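Glyoxalase III (glutathione-independent) (Candida albicans, PDB 4LRU) catalyses the one-step, glutathione-independent conversion of methylglyoxal to D-lactate, detoxifying methylglyoxal made by the cell's own metabolism. Local coordinates at residues A[19-30]-A[55-66]. Sequence-based numbering, arbitrary orientation.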
loop_
_atom_site.group_PDB
_atom_site.type_symbol
_atom_site.label_atom_id
_atom_site.label_comp_id
_atom_site.label_asym_id
_atom_site.label_seq_id
_atom_site.Cartn_x
_atom_site.Cartn_y
_atom_site.Cartn_z
ATOM N N TYR A 19 -11.609 2.502 15.335
ATOM C CA TYR A 19 -13.023 2.431 14.946
ATOM C C TYR A 19 -13.953 2.753 16.121
ATOM O O TYR A 19 -13.587 2.577 17.286
ATOM C CB TYR A 19 -13.340 1.030 14.423
ATOM C CG TYR A 19 -12.559 0.671 13.181
ATOM C CD1 TYR A 19 -12.869 1.248 11.954
ATOM C CD2 TYR A 19 -11.480 -0.205 13.238
ATOM C CE1 TYR A 19 -12.168 0.927 10.815
ATOM C CE2 TYR A 19 -10.762 -0.521 12.103
ATOM C CZ TYR A 19 -11.103 0.045 10.895
ATOM O OH TYR A 19 -10.395 -0.264 9.749
ATOM N N SER A 20 -15.178 3.172 15.801
ATOM C CA SER A 20 -16.205 3.417 16.813
ATOM C C SER A 20 -16.492 2.214 17.705
ATOM O O SER A 20 -16.902 2.375 18.855
ATOM C CB SER A 20 -17.506 3.864 16.136
ATOM O OG SER A 20 -17.299 5.076 15.430
ATOM N N ASP A 21 -16.301 1.008 17.181
ATOM C CA ASP A 21 -16.563 -0.213 17.956
ATOM C C ASP A 21 -15.393 -0.560 18.882
ATOM O O ASP A 21 -15.406 -1.588 19.567
ATOM C CB ASP A 21 -16.858 -1.388 17.015
ATOM C CG ASP A 21 -15.655 -1.783 16.189
ATOM O OD1 ASP A 21 -14.583 -1.172 16.381
ATOM O OD2 ASP A 21 -15.776 -2.702 15.349
ATOM N N GLY A 22 -14.363 0.285 18.876
ATOM C CA GLY A 22 -13.235 0.128 19.786
ATOM C C GLY A 22 -12.123 -0.742 19.230
ATOM O O GLY A 22 -11.110 -0.948 19.892
ATOM N N LYS A 23 -12.305 -1.255 18.016
ATOM C CA LYS A 23 -11.300 -2.126 17.405
ATOM C C LYS A 23 -10.126 -1.313 16.868
ATOM O O LYS A 23 -10.256 -0.120 16.579
ATOM C CB LYS A 23 -11.899 -2.927 16.244
ATOM C CG LYS A 23 -13.000 -3.893 16.628
ATOM C CD LYS A 23 -12.546 -4.897 17.664
ATOM C CE LYS A 23 -13.672 -5.860 18.006
ATOM N NZ LYS A 23 -13.166 -7.005 18.807
ATOM N N LYS A 24 -8.994 -1.986 16.669
ATOM C CA LYS A 24 -7.796 -1.336 16.150
ATOM C C LYS A 24 -7.720 -1.320 14.631
ATOM O O LYS A 24 -8.172 -2.259 13.967
ATOM C CB LYS A 24 -6.558 -2.030 16.694
ATOM C CG LYS A 24 -6.450 -1.956 18.200
ATOM C CD LYS A 24 -5.087 -2.451 18.669
ATOM C CE LYS A 24 -4.928 -2.318 20.170
ATOM N NZ LYS A 24 -3.554 -2.730 20.561
ATOM N N THR A 25 -7.118 -0.268 14.077
ATOM C CA THR A 25 -6.592 -0.345 12.731
ATOM C C THR A 25 -5.125 -0.746 12.741
ATOM O O THR A 25 -4.515 -0.937 13.810
ATOM C CB THR A 25 -6.809 0.963 11.935
ATOM O OG1 THR A 25 -6.592 0.713 10.534
ATOM C CG2 THR A 25 -5.870 2.061 12.387
ATOM N N GLY A 26 -4.582 -0.874 11.539
ATOM C CA GLY A 26 -3.260 -1.426 11.291
ATOM C C GLY A 26 -3.228 -1.912 9.865
ATOM O O GLY A 26 -3.857 -1.311 8.998
ATOM N N VAL A 27 -2.494 -2.989 9.619
ATOM C CA VAL A 27 -2.313 -3.535 8.269
ATOM C C VAL A 27 -3.535 -4.376 7.900
ATOM O O VAL A 27 -3.930 -5.260 8.647
ATOM C CB VAL A 27 -1.053 -4.407 8.222
ATOM C CG1 VAL A 27 -0.884 -5.066 6.847
ATOM C CG2 VAL A 27 0.170 -3.578 8.596
ATOM N N PHE A 28 -4.132 -4.082 6.746
ATOM C CA PHE A 28 -5.266 -4.866 6.262
ATOM C C PHE A 28 -4.737 -6.122 5.606
ATOM O O PHE A 28 -4.102 -6.043 4.567
ATOM C CB PHE A 28 -6.088 -4.066 5.258
ATOM C CG PHE A 28 -7.504 -4.533 5.153
ATOM C CD1 PHE A 28 -7.832 -5.632 4.380
ATOM C CD2 PHE A 28 -8.518 -3.903 5.871
ATOM C CE1 PHE A 28 -9.133 -6.096 4.329
ATOM C CE2 PHE A 28 -9.822 -4.357 5.817
ATOM C CZ PHE A 28 -10.132 -5.451 5.039
ATOM N N VAL A 29 -4.956 -7.271 6.234
ATOM C CA VAL A 29 -4.180 -8.484 5.935
ATOM C C VAL A 29 -4.013 -8.725 4.437
ATOM O O VAL A 29 -2.899 -8.845 3.961
ATOM C CB VAL A 29 -4.781 -9.726 6.588
ATOM C CG1 VAL A 29 -4.032 -10.979 6.154
ATOM C CG2 VAL A 29 -4.724 -9.605 8.106
ATOM N N VAL A 30 -5.110 -8.846 3.698
ATOM C CA VAL A 30 -4.969 -9.270 2.305
ATOM C C VAL A 30 -4.308 -8.235 1.402
ATOM O O VAL A 30 -3.840 -8.576 0.330
ATOM C CB VAL A 30 -6.289 -9.743 1.662
ATOM C CG1 VAL A 30 -6.743 -11.058 2.287
ATOM C CG2 VAL A 30 -7.363 -8.677 1.765
ATOM N N PHE A 55 4.477 -3.534 13.443
ATOM C CA PHE A 55 3.153 -3.411 12.850
ATOM C C PHE A 55 2.161 -4.232 13.667
ATOM O O PHE A 55 2.541 -5.069 14.501
ATOM C CB PHE A 55 3.154 -3.899 11.394
ATOM C CG PHE A 55 3.115 -5.386 11.272
ATOM C CD1 PHE A 55 4.279 -6.119 11.380
ATOM C CD2 PHE A 55 1.918 -6.049 11.069
ATOM C CE1 PHE A 55 4.252 -7.505 11.315
ATOM C CE2 PHE A 55 1.887 -7.431 10.977
ATOM C CZ PHE A 55 3.055 -8.157 11.109
ATOM N N GLY A 56 0.877 -3.987 13.421
ATOM C CA GLY A 56 -0.182 -4.885 13.870
ATOM C C GLY A 56 -1.289 -4.950 12.841
ATOM O O GLY A 56 -1.347 -4.123 11.931
ATOM N N TRP A 57 -2.123 -5.981 12.940
ATOM C CA TRP A 57 -3.186 -6.165 11.963
ATOM C C TRP A 57 -4.356 -5.248 12.263
ATOM O O TRP A 57 -4.693 -5.011 13.422
ATOM C CB TRP A 57 -3.683 -7.617 11.956
ATOM C CG TRP A 57 -2.641 -8.636 11.666
ATOM C CD1 TRP A 57 -2.257 -9.654 12.476
ATOM C CD2 TRP A 57 -1.857 -8.753 10.474
ATOM N NE1 TRP A 57 -1.269 -10.398 11.873
ATOM C CE2 TRP A 57 -1.000 -9.860 10.646
ATOM C CE3 TRP A 57 -1.772 -8.013 9.292
ATOM C CZ2 TRP A 57 -0.094 -10.263 9.663
ATOM C CZ3 TRP A 57 -0.872 -8.416 8.319
ATOM C CH2 TRP A 57 -0.048 -9.535 8.511
ATOM N N ASP A 58 -5.011 -4.783 11.209
ATOM C CA ASP A 58 -6.311 -4.137 11.351
ATOM C C ASP A 58 -7.331 -5.196 11.788
ATOM O O ASP A 58 -7.472 -6.220 11.132
ATOM C CB ASP A 58 -6.723 -3.471 10.040
ATOM C CG ASP A 58 -8.046 -2.735 10.148
ATOM O OD1 ASP A 58 -9.056 -3.397 10.446
ATOM O OD2 ASP A 58 -8.078 -1.502 9.883
ATOM N N ASP A 59 -7.995 -4.992 12.921
ATOM C CA ASP A 59 -8.873 -6.024 13.504
ATOM C C ASP A 59 -10.035 -6.371 12.556
ATOM O O ASP A 59 -10.538 -7.500 12.550
ATOM C CB ASP A 59 -9.466 -5.559 14.851
ATOM C CG ASP A 59 -8.446 -5.524 15.992
ATOM O OD1 ASP A 59 -7.429 -6.249 15.942
ATOM O OD2 ASP A 59 -8.689 -4.777 16.971
ATOM N N HIS A 60 -10.475 -5.401 11.767
ATOM C CA HIS A 60 -11.571 -5.644 10.834
ATOM C C HIS A 60 -11.147 -6.542 9.661
ATOM O O HIS A 60 -12.000 -7.168 9.016
ATOM C CB HIS A 60 -12.166 -4.321 10.350
ATOM C CG HIS A 60 -13.006 -3.637 11.386
ATOM N ND1 HIS A 60 -13.584 -2.401 11.184
ATOM C CD2 HIS A 60 -13.288 -3.979 12.660
ATOM C CE1 HIS A 60 -14.237 -2.043 12.274
ATOM N NE2 HIS A 60 -14.076 -2.984 13.185
ATOM N N SER A 61 -9.841 -6.676 9.447
ATOM C CA SER A 61 -9.316 -7.414 8.285
ATOM C C SER A 61 -9.054 -8.898 8.561
ATOM O O SER A 61 -8.779 -9.661 7.631
ATOM C CB SER A 61 -8.051 -6.755 7.761
ATOM O OG SER A 61 -6.935 -7.037 8.583
ATOM N N VAL A 62 -9.118 -9.309 9.823
ATOM C CA VAL A 62 -8.857 -10.708 10.195
ATOM C C VAL A 62 -10.123 -11.572 10.333
ATOM O O VAL A 62 -10.046 -12.777 10.598
ATOM C CB VAL A 62 -7.988 -10.794 11.470
ATOM C CG1 VAL A 62 -6.736 -9.945 11.307
ATOM C CG2 VAL A 62 -8.776 -10.360 12.700
ATOM N N VAL A 63 -11.289 -10.959 10.180
ATOM C CA VAL A 63 -12.552 -11.668 10.325
ATOM C C VAL A 63 -12.769 -12.640 9.165
ATOM O O VAL A 63 -12.212 -12.453 8.078
ATOM C CB VAL A 63 -13.752 -10.708 10.393
ATOM C CG1 VAL A 63 -13.627 -9.758 11.580
ATOM C CG2 VAL A 63 -13.916 -9.942 9.098
ATOM N N PRO A 64 -13.603 -13.657 9.390
ATOM C CA PRO A 64 -13.827 -14.689 8.380
ATOM C C PRO A 64 -14.198 -14.138 7.006
ATOM O O PRO A 64 -13.747 -14.672 5.989
ATOM C CB PRO A 64 -14.979 -15.502 8.967
ATOM C CG PRO A 64 -14.806 -15.371 10.448
ATOM C CD PRO A 64 -14.264 -13.983 10.670
ATOM N N ASP A 65 -14.995 -13.073 6.962
ATOM C CA ASP A 65 -15.411 -12.494 5.681
ATOM C C ASP A 65 -14.244 -11.993 4.822
ATOM O O ASP A 65 -14.339 -11.965 3.593
ATOM C CB ASP A 65 -16.380 -11.331 5.915
ATOM C CG ASP A 65 -17.798 -11.791 6.267
ATOM O OD1 ASP A 65 -18.062 -13.008 6.367
ATOM O OD2 ASP A 65 -18.662 -10.906 6.450
ATOM N N PHE A 66 -13.160 -11.556 5.458
ATOM C CA PHE A 66 -12.050 -10.951 4.741
ATOM C C PHE A 66 -10.812 -11.842 4.726
ATOM O O PHE A 66 -9.843 -11.534 4.024
ATOM C CB PHE A 66 -11.674 -9.597 5.358
ATOM C CG PHE A 66 -12.582 -8.474 4.948
ATOM C CD1 PHE A 66 -12.561 -7.996 3.647
ATOM C CD2 PHE A 66 -13.438 -7.885 5.866
ATOM C CE1 PHE A 66 -13.408 -6.970 3.260
ATOM C CE2 PHE A 66 -14.291 -6.867 5.486
ATOM C CZ PHE A 66 -14.273 -6.405 4.183
HETATM O O HOH W 1 -7.881 -9.330 4.965
#
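His-60 lies over one face of the Tyr-19 ring in a face-to-face stack, centroids 3.8 Å apart, while Asp-58 OD2 and Lys-24 O lie at that ring's edge, in its plane. The imidazole edge takes Asp-21: His-60 NE2 donates to Asp-21 OD2 at 2.8 Å, with the carboxylate standing nearly upright (82°) against the ring. Phe-28 receives Ser-61 CB over the centre of one face, a CH-pi contact 3.3 Å from the centroid, and turns its own edge into the face of Phe-66. Phe-55 CE2 lies off-centre on one side of the Trp-57 ring and Val-29 CG2 on the other, with Val-27 O at its rim.

With CG swung opposite its backbone N (chi1 -178°), Asp-58 reaches two hydroxyls: OD2 accepts from Tyr-19 OH (2.6 Å) on its syn lone pair and from Thr-25 OG1 (2.7 Å) on the anti side. With OD1 taken by His-60 N in an Asx turn, three bonds hold the carboxylate's rotation. Ser-61 OG gives its proton to Asp-58 O and accepts from Val-29 N (3.1 Å). Val-27 N to Gly-56 O and Asp-58 N to Val-27 O form a single beta bridge.

The two segments pack beside the inferred active site of this DJ-1/PfpI fold, with the Phe-28 side chain about 6 Å from that of Cys-139.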